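Local coordinates for protein beta-galactosidase (Geobacillus stearothermophilus, PDB 4OIF) that probably hydrolyses terminal non-reducing beta-D-galactose residues in beta-D-galactosides, as a zinc-binding member of glycosyl hydrolase family 42, at residues A336-I350 with R386-L398. Residues are numbered along the deposited sequence; the frame is centred on the assembly and turned at random.
Sequences AKRPGMHFLSSMQMI and RVFQEVAEVGKAL
Glu390 lays its carboxylate on the first turn of helix 341-350. Glu390 OE1 accepts from Gly340 N, of the N-cap residue, at 2.8 Å. Glu390 OE2 uses its anti lone pair for Phe343 N, at 2.6 Å and 170°. In Glu390, CG anti to the backbone N (chi1 -173°) and an extended chain carry the carboxylate across. A water joins OE1, weakly, to Arg338 O and His342 N. Beside this, Arg386 grips Lys337 O end-on, NH1 and NH2 each 3.0 Å from that one oxygen in the guanidinium plane. Further along, Phe343 is a knob among Glu390, Glu393, Val394 and Ala397. Phe343 CE1 lies 3.5 Å from Ala397 CB, which sits at the ring edge, while Met347 CE, from the same helix, sits over one face near the rim. His342 leans on Val391 and Val394; its ND1 accepts from Lys337 NZ, which also bonds Thr324, and its NE2 pairs with Tyr359 on strand 356-359. Arg386 also salt-bridges Glu531 of the second subunit. The two helices, crossing at -34°, belong to the TIM-barrel domain. With an alanine in place of Glu390, Gly340 N and Phe343 N would probably lose their acceptor. The carboxylate's negative charge probably suits the positive end of the helix dipole.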
loop_
_atom_site.group_PDB
_atom_site.type_symbol
_atom_site.label_atom_id
_atom_site.label_comp_id
_atom_site.label_asym_id
_atom_site.label_seq_id
_atom_site.Cartn_x
_atom_site.Cartn_y
_atom_site.Cartn_z
ATOM N N ALA A 336 -5.685 7.353 -25.692
ATOM C CA ALA A 336 -6.196 6.773 -26.924
ATOM C C ALA A 336 -5.089 6.543 -27.943
ATOM O O ALA A 336 -4.048 7.212 -27.925
ATOM C CB ALA A 336 -7.279 7.665 -27.521
ATOM N N LYS A 337 -5.330 5.578 -28.828
ATOM C CA LYS A 337 -4.461 5.328 -29.964
ATOM C C LYS A 337 -4.286 6.581 -30.819
ATOM O O LYS A 337 -5.259 7.276 -31.135
ATOM C CB LYS A 337 -5.024 4.195 -30.820
ATOM C CG LYS A 337 -4.927 2.824 -30.189
ATOM C CD LYS A 337 -5.725 1.804 -30.989
ATOM C CE LYS A 337 -5.307 0.382 -30.644
ATOM N NZ LYS A 337 -6.242 -0.626 -31.206
ATOM N N ARG A 338 -3.042 6.866 -31.186
ATOM C CA ARG A 338 -2.737 7.935 -32.133
ATOM C C ARG A 338 -3.188 7.522 -33.520
ATOM O O ARG A 338 -3.268 6.332 -33.798
ATOM C CB ARG A 338 -1.237 8.249 -32.132
ATOM C CG ARG A 338 -0.876 9.405 -31.238
ATOM C CD ARG A 338 -1.267 9.128 -29.798
ATOM N NE ARG A 338 -1.062 10.312 -28.982
ATOM C CZ ARG A 338 -1.989 10.869 -28.216
ATOM N NH1 ARG A 338 -3.198 10.333 -28.125
ATOM N NH2 ARG A 338 -1.686 11.957 -27.524
ATOM N N PRO A 339 -3.489 8.501 -34.392
ATOM C CA PRO A 339 -3.850 8.198 -35.786
ATOM C C PRO A 339 -2.893 7.173 -36.385
ATOM O O PRO A 339 -1.684 7.303 -36.182
ATOM C CB PRO A 339 -3.704 9.548 -36.487
ATOM C CG PRO A 339 -3.995 10.554 -35.404
ATOM C CD PRO A 339 -3.469 9.953 -34.126
ATOM N N GLY A 340 -3.422 6.159 -37.063
ATOM C CA GLY A 340 -2.595 5.139 -37.678
ATOM C C GLY A 340 -2.298 3.928 -36.800
ATOM O O GLY A 340 -2.060 2.825 -37.306
ATOM N N MET A 341 -2.314 4.126 -35.484
ATOM C CA MET A 341 -1.926 3.066 -34.570
ATOM C C MET A 341 -2.972 1.954 -34.536
ATOM O O MET A 341 -2.638 0.773 -34.353
ATOM C CB MET A 341 -1.695 3.632 -33.167
ATOM C CG MET A 341 -1.492 2.575 -32.095
ATOM S SD MET A 341 -0.098 1.480 -32.420
ATOM C CE MET A 341 1.233 2.648 -32.382
ATOM N N HIS A 342 -4.239 2.321 -34.708
ATOM C CA HIS A 342 -5.277 1.307 -34.702
ATOM C C HIS A 342 -5.129 0.401 -35.916
ATOM O O HIS A 342 -5.144 -0.838 -35.799
ATOM C CB HIS A 342 -6.673 1.916 -34.674
ATOM C CG HIS A 342 -7.748 0.880 -34.676
ATOM N ND1 HIS A 342 -7.797 -0.130 -33.741
ATOM C CD2 HIS A 342 -8.775 0.653 -35.527
ATOM C CE1 HIS A 342 -8.827 -0.914 -33.996
ATOM N NE2 HIS A 342 -9.433 -0.465 -35.080
ATOM N N PHE A 343 -4.968 1.020 -37.081
ATOM C CA PHE A 343 -4.743 0.257 -38.305
ATOM C C PHE A 343 -3.540 -0.703 -38.145
ATOM O O PHE A 343 -3.625 -1.924 -38.423
ATOM C CB PHE A 343 -4.538 1.200 -39.503
ATOM C CG PHE A 343 -4.583 0.493 -40.813
ATOM C CD1 PHE A 343 -5.785 0.293 -41.461
ATOM C CD2 PHE A 343 -3.429 -0.050 -41.362
ATOM C CE1 PHE A 343 -5.835 -0.416 -42.648
ATOM C CE2 PHE A 343 -3.473 -0.749 -42.548
ATOM C CZ PHE A 343 -4.680 -0.933 -43.190
ATOM N N LEU A 344 -2.442 -0.138 -37.654
ATOM C CA LEU A 344 -1.190 -0.862 -37.443
ATOM C C LEU A 344 -1.366 -2.076 -36.543
ATOM O O LEU A 344 -0.976 -3.197 -36.914
ATOM C CB LEU A 344 -0.144 0.088 -36.854
ATOM C CG LEU A 344 1.139 -0.449 -36.220
ATOM C CD1 LEU A 344 1.966 -1.302 -37.180
ATOM C CD2 LEU A 344 1.975 0.706 -35.655
ATOM N N SER A 345 -1.960 -1.852 -35.371
ATOM C CA SER A 345 -2.179 -2.926 -34.402
ATOM C C SER A 345 -3.119 -4.018 -34.949
ATOM O O SER A 345 -2.905 -5.218 -34.710
ATOM C CB SER A 345 -2.716 -2.357 -33.080
ATOM O OG SER A 345 -4.022 -1.823 -33.193
ATOM N N SER A 346 -4.142 -3.618 -35.698
ATOM C CA SER A 346 -5.029 -4.613 -36.284
ATOM C C SER A 346 -4.280 -5.497 -37.282
ATOM O O SER A 346 -4.430 -6.748 -37.298
ATOM C CB SER A 346 -6.215 -3.927 -36.954
ATOM O OG SER A 346 -6.835 -3.038 -36.052
ATOM N N MET A 347 -3.461 -4.851 -38.109
ATOM C CA MET A 347 -2.662 -5.609 -39.063
ATOM C C MET A 347 -1.705 -6.552 -38.336
ATOM O O MET A 347 -1.492 -7.683 -38.786
ATOM C CB MET A 347 -1.889 -4.677 -39.993
ATOM C CG MET A 347 -2.795 -3.842 -40.880
ATOM S SD MET A 347 -3.808 -4.854 -41.975
ATOM C CE MET A 347 -5.438 -4.266 -41.551
ATOM N N GLN A 348 -1.144 -6.098 -37.211
ATOM C CA GLN A 348 -0.249 -6.956 -36.439
ATOM C C GLN A 348 -0.993 -8.182 -35.940
ATOM O O GLN A 348 -0.456 -9.300 -35.927
ATOM C CB GLN A 348 0.364 -6.218 -35.255
ATOM C CG GLN A 348 1.382 -7.082 -34.527
ATOM C CD GLN A 348 1.823 -6.525 -33.188
ATOM O OE1 GLN A 348 1.096 -5.765 -32.536
ATOM N NE2 GLN A 348 3.024 -6.916 -32.759
ATOM N N MET A 349 -2.240 -7.965 -35.533
ATOM C CA MET A 349 -3.064 -9.069 -35.075
ATOM C C MET A 349 -3.263 -10.090 -36.182
ATOM O O MET A 349 -3.101 -11.295 -35.950
ATOM C CB MET A 349 -4.405 -8.558 -34.559
ATOM C CG MET A 349 -4.313 -7.987 -33.157
ATOM S SD MET A 349 -3.935 -9.269 -31.952
ATOM C CE MET A 349 -3.608 -8.268 -30.504
ATOM N N ILE A 350 -3.602 -9.621 -37.383
ATOM C CA ILE A 350 -3.761 -10.557 -38.501
ATOM C C ILE A 350 -2.435 -11.269 -38.840
ATOM O O ILE A 350 -2.412 -12.440 -39.210
ATOM C CB ILE A 350 -4.305 -9.839 -39.762
ATOM C CG1 ILE A 350 -5.619 -9.123 -39.432
ATOM C CG2 ILE A 350 -4.493 -10.820 -40.946
ATOM C CD1 ILE A 350 -6.706 -10.052 -38.941
ATOM N N ARG A 386 -12.568 10.459 -35.872
ATOM C CA ARG A 386 -11.314 9.862 -36.335
ATOM C C ARG A 386 -11.275 8.371 -36.004
ATOM O O ARG A 386 -10.717 7.567 -36.762
ATOM C CB ARG A 386 -10.095 10.580 -35.744
ATOM C CG ARG A 386 -9.792 10.351 -34.263
ATOM C CD ARG A 386 -8.485 11.067 -33.930
ATOM N NE ARG A 386 -7.990 10.889 -32.564
ATOM C CZ ARG A 386 -7.094 9.974 -32.197
ATOM N NH1 ARG A 386 -6.610 9.114 -33.081
ATOM N NH2 ARG A 386 -6.693 9.903 -30.934
ATOM N N VAL A 387 -11.896 8.007 -34.888
ATOM C CA VAL A 387 -11.963 6.620 -34.478
ATOM C C VAL A 387 -12.824 5.837 -35.455
ATOM O O VAL A 387 -12.412 4.770 -35.937
ATOM C CB VAL A 387 -12.507 6.469 -33.035
ATOM C CG1 VAL A 387 -12.554 5.011 -32.640
ATOM C CG2 VAL A 387 -11.609 7.204 -32.069
ATOM N N PHE A 388 -14.006 6.373 -35.765
ATOM C CA PHE A 388 -14.911 5.719 -36.713
ATOM C C PHE A 388 -14.230 5.537 -38.064
ATOM O O PHE A 388 -14.302 4.462 -38.672
ATOM C CB PHE A 388 -16.213 6.513 -36.893
ATOM C CG PHE A 388 -17.267 5.774 -37.690
ATOM C CD1 PHE A 388 -17.313 5.876 -39.078
ATOM C CD2 PHE A 388 -18.198 4.963 -37.048
ATOM C CE1 PHE A 388 -18.266 5.190 -39.809
ATOM C CE2 PHE A 388 -19.161 4.269 -37.772
ATOM C CZ PHE A 388 -19.195 4.382 -39.156
ATOM N N GLN A 389 -13.553 6.584 -38.521
ATOM C CA GLN A 389 -12.903 6.543 -39.818
ATOM C C GLN A 389 -11.761 5.535 -39.833
ATOM O O GLN A 389 -11.622 4.779 -40.792
ATOM C CB GLN A 389 -12.414 7.940 -40.225
ATOM C CG GLN A 389 -13.545 8.906 -40.613
ATOM C CD GLN A 389 -14.525 8.305 -41.633
ATOM O OE1 GLN A 389 -14.119 7.701 -42.634
ATOM N NE2 GLN A 389 -15.823 8.470 -41.376
ATOM N N GLU A 390 -10.952 5.475 -38.782
ATOM C CA GLU A 390 -9.851 4.524 -38.853
ATOM C C GLU A 390 -10.378 3.089 -38.758
ATOM O O GLU A 390 -9.834 2.180 -39.403
ATOM C CB GLU A 390 -8.787 4.784 -37.783
ATOM C CG GLU A 390 -7.571 3.877 -37.995
ATOM C CD GLU A 390 -6.278 4.416 -37.399
ATOM O OE1 GLU A 390 -6.205 5.634 -37.098
ATOM O OE2 GLU A 390 -5.335 3.605 -37.239
ATOM N N VAL A 391 -11.442 2.882 -37.983
ATOM C CA VAL A 391 -12.106 1.580 -38.004
ATOM C C VAL A 391 -12.591 1.228 -39.422
ATOM O O VAL A 391 -12.362 0.123 -39.902
ATOM C CB VAL A 391 -13.283 1.534 -37.019
ATOM C CG1 VAL A 391 -14.170 0.328 -37.289
ATOM C CG2 VAL A 391 -12.756 1.504 -35.597
ATOM N N ALA A 392 -13.215 2.183 -40.098
ATOM C CA ALA A 392 -13.649 1.994 -41.482
ATOM C C ALA A 392 -12.487 1.637 -42.406
ATOM O O ALA A 392 -12.620 0.777 -43.265
ATOM C CB ALA A 392 -14.353 3.243 -41.991
ATOM N N GLU A 393 -11.352 2.302 -42.235
ATOM C CA GLU A 393 -10.170 1.993 -43.027
ATOM C C GLU A 393 -9.704 0.569 -42.779
ATOM O O GLU A 393 -9.337 -0.150 -43.728
ATOM C CB GLU A 393 -9.044 2.983 -42.730
ATOM C CG GLU A 393 -9.275 4.347 -43.374
ATOM C CD GLU A 393 -9.641 4.243 -44.863
ATOM O OE1 GLU A 393 -8.900 3.576 -45.627
ATOM O OE2 GLU A 393 -10.671 4.826 -45.270
ATOM N N VAL A 394 -9.729 0.148 -41.514
ATOM C CA VAL A 394 -9.378 -1.235 -41.211
ATOM C C VAL A 394 -10.349 -2.167 -41.936
ATOM O O VAL A 394 -9.916 -3.128 -42.566
ATOM C CB VAL A 394 -9.372 -1.531 -39.683
ATOM C CG1 VAL A 394 -9.351 -3.031 -39.418
ATOM C CG2 VAL A 394 -8.167 -0.872 -39.026
ATOM N N GLY A 395 -11.649 -1.864 -41.874
ATOM C CA GLY A 395 -12.661 -2.665 -42.550
ATOM C C GLY A 395 -12.407 -2.832 -44.043
ATOM O O GLY A 395 -12.398 -3.960 -44.569
ATOM N N LYS A 396 -12.191 -1.697 -44.714
ATOM C CA LYS A 396 -11.870 -1.667 -46.141
ATOM C C LYS A 396 -10.635 -2.501 -46.432
ATOM O O LYS A 396 -10.558 -3.181 -47.456
ATOM C CB LYS A 396 -11.645 -0.230 -46.620
ATOM C CG LYS A 396 -12.838 0.691 -46.428
ATOM C CD LYS A 396 -12.453 2.143 -46.680
ATOM C CE LYS A 396 -13.645 3.082 -46.523
ATOM N NZ LYS A 396 -13.328 4.472 -46.971
ATOM N N ALA A 397 -9.666 -2.449 -45.525
ATOM C CA ALA A 397 -8.456 -3.217 -45.729
ATOM C C ALA A 397 -8.742 -4.711 -45.602
ATOM O O ALA A 397 -8.262 -5.512 -46.411
ATOM C CB ALA A 397 -7.385 -2.784 -44.757
ATOM N N LEU A 398 -9.547 -5.079 -44.608
ATOM C CA LEU A 398 -9.834 -6.484 -44.329
ATOM C C LEU A 398 -10.644 -7.120 -45.444
ATOM O O LEU A 398 -10.494 -8.302 -45.733
ATOM C CB LEU A 398 -10.583 -6.639 -43.003
ATOM C CG LEU A 398 -9.890 -6.236 -41.699
ATOM C CD1 LEU A 398 -10.844 -6.452 -40.521
ATOM C CD2 LEU A 398 -8.559 -6.985 -41.487
HETATM O O HOH W 1 -5.478 5.023 -34.400
#